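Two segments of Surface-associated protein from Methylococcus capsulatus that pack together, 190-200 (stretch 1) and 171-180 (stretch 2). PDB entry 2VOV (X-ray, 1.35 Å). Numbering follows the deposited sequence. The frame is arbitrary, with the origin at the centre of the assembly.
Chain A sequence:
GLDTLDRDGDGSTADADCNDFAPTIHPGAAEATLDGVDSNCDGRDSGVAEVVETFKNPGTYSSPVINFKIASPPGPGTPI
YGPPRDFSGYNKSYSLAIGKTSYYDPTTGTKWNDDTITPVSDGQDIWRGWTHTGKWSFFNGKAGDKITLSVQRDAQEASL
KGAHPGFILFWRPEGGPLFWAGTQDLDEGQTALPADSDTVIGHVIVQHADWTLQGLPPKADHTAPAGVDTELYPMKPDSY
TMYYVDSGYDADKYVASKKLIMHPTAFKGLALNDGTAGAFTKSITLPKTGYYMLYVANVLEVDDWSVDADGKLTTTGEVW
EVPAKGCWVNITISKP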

# COMPACT_ATOMS: atom_id res chain seq x y z
N GLN A 190 4.83 6.83 -24.93
CA GLN A 190 5.37 5.55 -24.47
C GLN A 190 4.58 4.38 -25.04
O GLN A 190 3.36 4.47 -25.21
CB GLN A 190 5.37 5.46 -22.94
CG GLN A 190 6.32 6.42 -22.25
CD GLN A 190 5.69 7.77 -21.94
OE1 GLN A 190 4.62 8.11 -22.49
NE2 GLN A 190 6.35 8.56 -21.09
N THR A 191 5.28 3.30 -25.32
CA THR A 191 4.67 2.09 -25.86
C THR A 191 4.69 0.96 -24.84
O THR A 191 4.05 -0.07 -25.03
CB THR A 191 5.40 1.64 -27.15
OG1 THR A 191 6.80 1.48 -26.88
CG2 THR A 191 5.21 2.67 -28.27
N ALA A 192 5.44 1.16 -23.76
CA ALA A 192 5.54 0.18 -22.68
C ALA A 192 5.83 0.90 -21.37
O ALA A 192 6.20 2.07 -21.36
CB ALA A 192 6.63 -0.85 -22.98
N LEU A 193 5.65 0.19 -20.26
CA LEU A 193 6.06 0.71 -18.97
C LEU A 193 7.57 0.85 -18.91
O LEU A 193 8.29 0.08 -19.56
CB LEU A 193 5.64 -0.25 -17.86
CG LEU A 193 4.16 -0.25 -17.48
CD1 LEU A 193 3.79 -1.57 -16.83
CD2 LEU A 193 3.81 0.95 -16.62
N PRO A 194 8.05 1.81 -18.12
CA PRO A 194 9.49 1.82 -17.87
C PRO A 194 9.86 0.55 -17.11
O PRO A 194 9.00 -0.09 -16.50
CB PRO A 194 9.71 3.08 -17.02
CG PRO A 194 8.38 3.52 -16.57
CD PRO A 194 7.33 2.89 -17.43
N ALA A 195 11.13 0.18 -17.15
CA ALA A 195 11.58 -1.03 -16.48
C ALA A 195 11.22 -1.00 -14.99
O ALA A 195 11.23 0.07 -14.38
CB ALA A 195 13.09 -1.19 -16.65
N ASP A 196 10.87 -2.16 -14.45
CA ASP A 196 10.70 -2.34 -13.00
C ASP A 196 9.63 -1.41 -12.42
O ASP A 196 9.75 -0.94 -11.28
CB ASP A 196 12.04 -2.14 -12.28
CG ASP A 196 13.12 -3.05 -12.85
OD1 ASP A 196 12.92 -4.27 -12.77
OD2 ASP A 196 14.12 -2.53 -13.40
N SER A 197 8.59 -1.18 -13.21
CA SER A 197 7.54 -0.23 -12.86
C SER A 197 6.16 -0.81 -13.17
O SER A 197 6.02 -1.77 -13.92
CB SER A 197 7.75 1.08 -13.62
OG SER A 197 9.04 1.62 -13.37
N ASP A 198 5.12 -0.21 -12.59
CA ASP A 198 3.76 -0.67 -12.84
C ASP A 198 2.80 0.45 -12.50
O ASP A 198 3.16 1.37 -11.79
CB ASP A 198 3.46 -1.93 -12.01
CG ASP A 198 2.34 -2.78 -12.59
OD1 ASP A 198 1.70 -2.35 -13.58
OD2 ASP A 198 2.10 -3.87 -12.05
N THR A 199 1.58 0.37 -13.02
CA THR A 199 0.56 1.37 -12.71
C THR A 199 -0.20 1.02 -11.44
O THR A 199 -0.49 -0.16 -11.18
CB THR A 199 -0.49 1.47 -13.83
OG1 THR A 199 -0.92 0.15 -14.18
CG2 THR A 199 0.09 2.17 -15.04
N VAL A 200 -0.56 2.05 -10.67
CA VAL A 200 -1.57 1.92 -9.62
C VAL A 200 -2.54 3.08 -9.79
O VAL A 200 -2.28 3.98 -10.58
CB VAL A 200 -0.96 1.91 -8.19
CG1 VAL A 200 -0.06 0.68 -8.01
CG2 VAL A 200 -0.20 3.20 -7.91
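Stretch 2 (171-180) WRPEGGPLFW

The contact between the two stretches is anchored at the end of stretch 1, where Asp 198 and Thr 199 meet Arg 172 and Leu 178. Asp 198 OD1 forms a salt bridge with Arg 172 NH1 at 2.9 Å, and the same oxygen accepts a hydrogen bond from the backbone Leu 178 N at 2.8 Å, with a nearly straight N-H...O angle of 163°. Asp 198 OD1 also accepts a hydrogen bond from Thr 199 N within its own stretch, at 2.8 Å and a more bent 133°, so that one carboxylate oxygen ties together a side chain and two backbone amides. The chi1 of Asp 198 (t, -157°) brings the carboxylate nearer to stretch 2, although its CA-to-CB bond points sideways. Arg 172 is extended through chi1 and chi2 (both t) and bent at chi3 (m). Arg 172 NH1 also donates to Thr 199 O at 2.9 Å, supplemented by a weak hydrogen bond from Arg 172 NH2 to Thr 199 O at 3.1 Å. Both oxygens, Asp 198 OD1 and Thr 199 O, lie at the edge of the guanidinium, near its plane. The CA-to-CB bond of Thr 199 points toward stretch 2, and Thr 199 OG1 donates to Leu 178 O at 2.7 Å. The backbone N and O of Leu 178 are thus both bound by side chains of consecutive residues in stretch 1.

Stretch 2 starts in a strand and passes through a type I turn from Arg 172 to Gly 175, closed by Gly 175 N to Arg 172 O at 3.0 Å. From Pro 177 onward it runs in an extended but irregular form along stretch 1. Residues 177-179 run antiparallel to 190-193, with the CA atoms of Leu 193 and Phe 179 5.6 Å apart, and cross 197-199 obliquely, where the CA atoms of Asp 198 and Pro 177 lie 5.2 Å apart. Between these points stretch 1 makes a type II turn from Pro 194 to Ser 197, whose first three residues make no contact with stretch 2, before entering the short strand 197-199.

Apolar packing continues outward from the polar cluster. Leu 193 CD1 lies 3.5 Å from Pro 177 CB, and Leu 193 CG approaches Phe 179 CB at 4.1 Å. Phe 179 has the largest covered area of either stretch, 107 Å² of the 462 Å² buried in total. Its ring lies against the backbone of residues 190-193: Ala 192 N and Thr 191 C sit over one face, the latter 3.5 Å from Phe 179 CZ, while Gln 190 O approaches the ring edge, 3.2 Å from Phe 179 CZ.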

# COMPACT_ATOMS: atom_id res chain seq x y z
N TRP A 171 -4.53 -8.22 -5.70
CA TRP A 171 -4.43 -9.13 -6.82
C TRP A 171 -4.75 -8.37 -8.10
O TRP A 171 -5.74 -7.62 -8.16
CB TRP A 171 -5.40 -10.28 -6.63
CG TRP A 171 -5.40 -11.27 -7.76
CD1 TRP A 171 -4.32 -11.94 -8.28
CD2 TRP A 171 -6.55 -11.72 -8.50
NE1 TRP A 171 -4.73 -12.78 -9.30
CE2 TRP A 171 -6.09 -12.66 -9.46
CE3 TRP A 171 -7.92 -11.42 -8.45
CZ2 TRP A 171 -6.96 -13.30 -10.35
CZ3 TRP A 171 -8.78 -12.05 -9.34
CH2 TRP A 171 -8.29 -12.98 -10.28
N ARG A 172 -3.92 -8.55 -9.12
CA ARG A 172 -4.09 -7.91 -10.41
C ARG A 172 -4.39 -9.02 -11.42
O ARG A 172 -3.47 -9.66 -11.93
CB ARG A 172 -2.82 -7.13 -10.76
CG ARG A 172 -2.62 -6.76 -12.23
CD ARG A 172 -1.80 -5.49 -12.37
NE ARG A 172 -2.61 -4.29 -12.06
CZ ARG A 172 -2.12 -3.05 -12.02
NH1 ARG A 172 -0.83 -2.80 -12.24
NH2 ARG A 172 -2.94 -2.04 -11.76
N PRO A 173 -5.69 -9.28 -11.70
CA PRO A 173 -6.08 -10.42 -12.55
C PRO A 173 -5.54 -10.33 -13.97
O PRO A 173 -5.45 -11.36 -14.65
CB PRO A 173 -7.61 -10.36 -12.55
CG PRO A 173 -7.94 -8.93 -12.17
CD PRO A 173 -6.86 -8.53 -11.20
N GLU A 174 -5.16 -9.14 -14.41
CA GLU A 174 -4.54 -8.94 -15.73
C GLU A 174 -3.29 -9.82 -15.91
O GLU A 174 -2.90 -10.15 -17.03
CB GLU A 174 -4.18 -7.47 -15.93
CG GLU A 174 -5.40 -6.56 -16.10
CD GLU A 174 -6.05 -6.14 -14.79
OE1 GLU A 174 -5.59 -6.53 -13.69
OE2 GLU A 174 -7.05 -5.40 -14.85
N GLY A 175 -2.66 -10.19 -14.80
CA GLY A 175 -1.61 -11.22 -14.83
C GLY A 175 -0.18 -10.75 -14.85
O GLY A 175 0.75 -11.56 -14.89
N GLY A 176 0.02 -9.44 -14.80
CA GLY A 176 1.34 -8.85 -14.89
C GLY A 176 1.21 -7.35 -14.89
O GLY A 176 0.09 -6.83 -14.76
N PRO A 177 2.33 -6.63 -15.04
CA PRO A 177 2.30 -5.17 -15.09
C PRO A 177 1.32 -4.68 -16.15
O PRO A 177 1.21 -5.26 -17.24
CB PRO A 177 3.74 -4.80 -15.46
CG PRO A 177 4.56 -5.95 -14.96
CD PRO A 177 3.69 -7.17 -15.18
N LEU A 178 0.61 -3.60 -15.81
CA LEU A 178 -0.45 -3.09 -16.66
C LEU A 178 -0.04 -1.77 -17.28
O LEU A 178 -0.06 -0.72 -16.63
CB LEU A 178 -1.72 -2.93 -15.81
CG LEU A 178 -2.97 -2.38 -16.51
CD1 LEU A 178 -3.31 -3.19 -17.75
CD2 LEU A 178 -4.14 -2.36 -15.53
N PHE A 179 0.35 -1.82 -18.55
CA PHE A 179 0.62 -0.61 -19.30
C PHE A 179 -0.71 -0.02 -19.75
O PHE A 179 -1.55 -0.73 -20.30
CB PHE A 179 1.49 -0.93 -20.52
CG PHE A 179 1.63 0.22 -21.49
CD1 PHE A 179 2.49 1.27 -21.21
CD2 PHE A 179 0.88 0.28 -22.67
CE1 PHE A 179 2.61 2.35 -22.08
CE2 PHE A 179 1.00 1.36 -23.55
CZ PHE A 179 1.86 2.39 -23.25
N TRP A 180 -0.92 1.26 -19.46
CA TRP A 180 -2.16 1.95 -19.88
C TRP A 180 -1.82 3.30 -20.51
O TRP A 180 -1.54 4.26 -19.81
CB TRP A 180 -3.14 2.10 -18.71
CG TRP A 180 -4.56 2.22 -19.19
CD1 TRP A 180 -5.08 3.20 -20.00
CD2 TRP A 180 -5.63 1.30 -18.94
NE1 TRP A 180 -6.41 2.95 -20.25
CE2 TRP A 180 -6.78 1.79 -19.61
CE3 TRP A 180 -5.74 0.11 -18.20
CZ2 TRP A 180 -8.01 1.13 -19.58
CZ3 TRP A 180 -6.95 -0.55 -18.18
CH2 TRP A 180 -8.08 -0.04 -18.86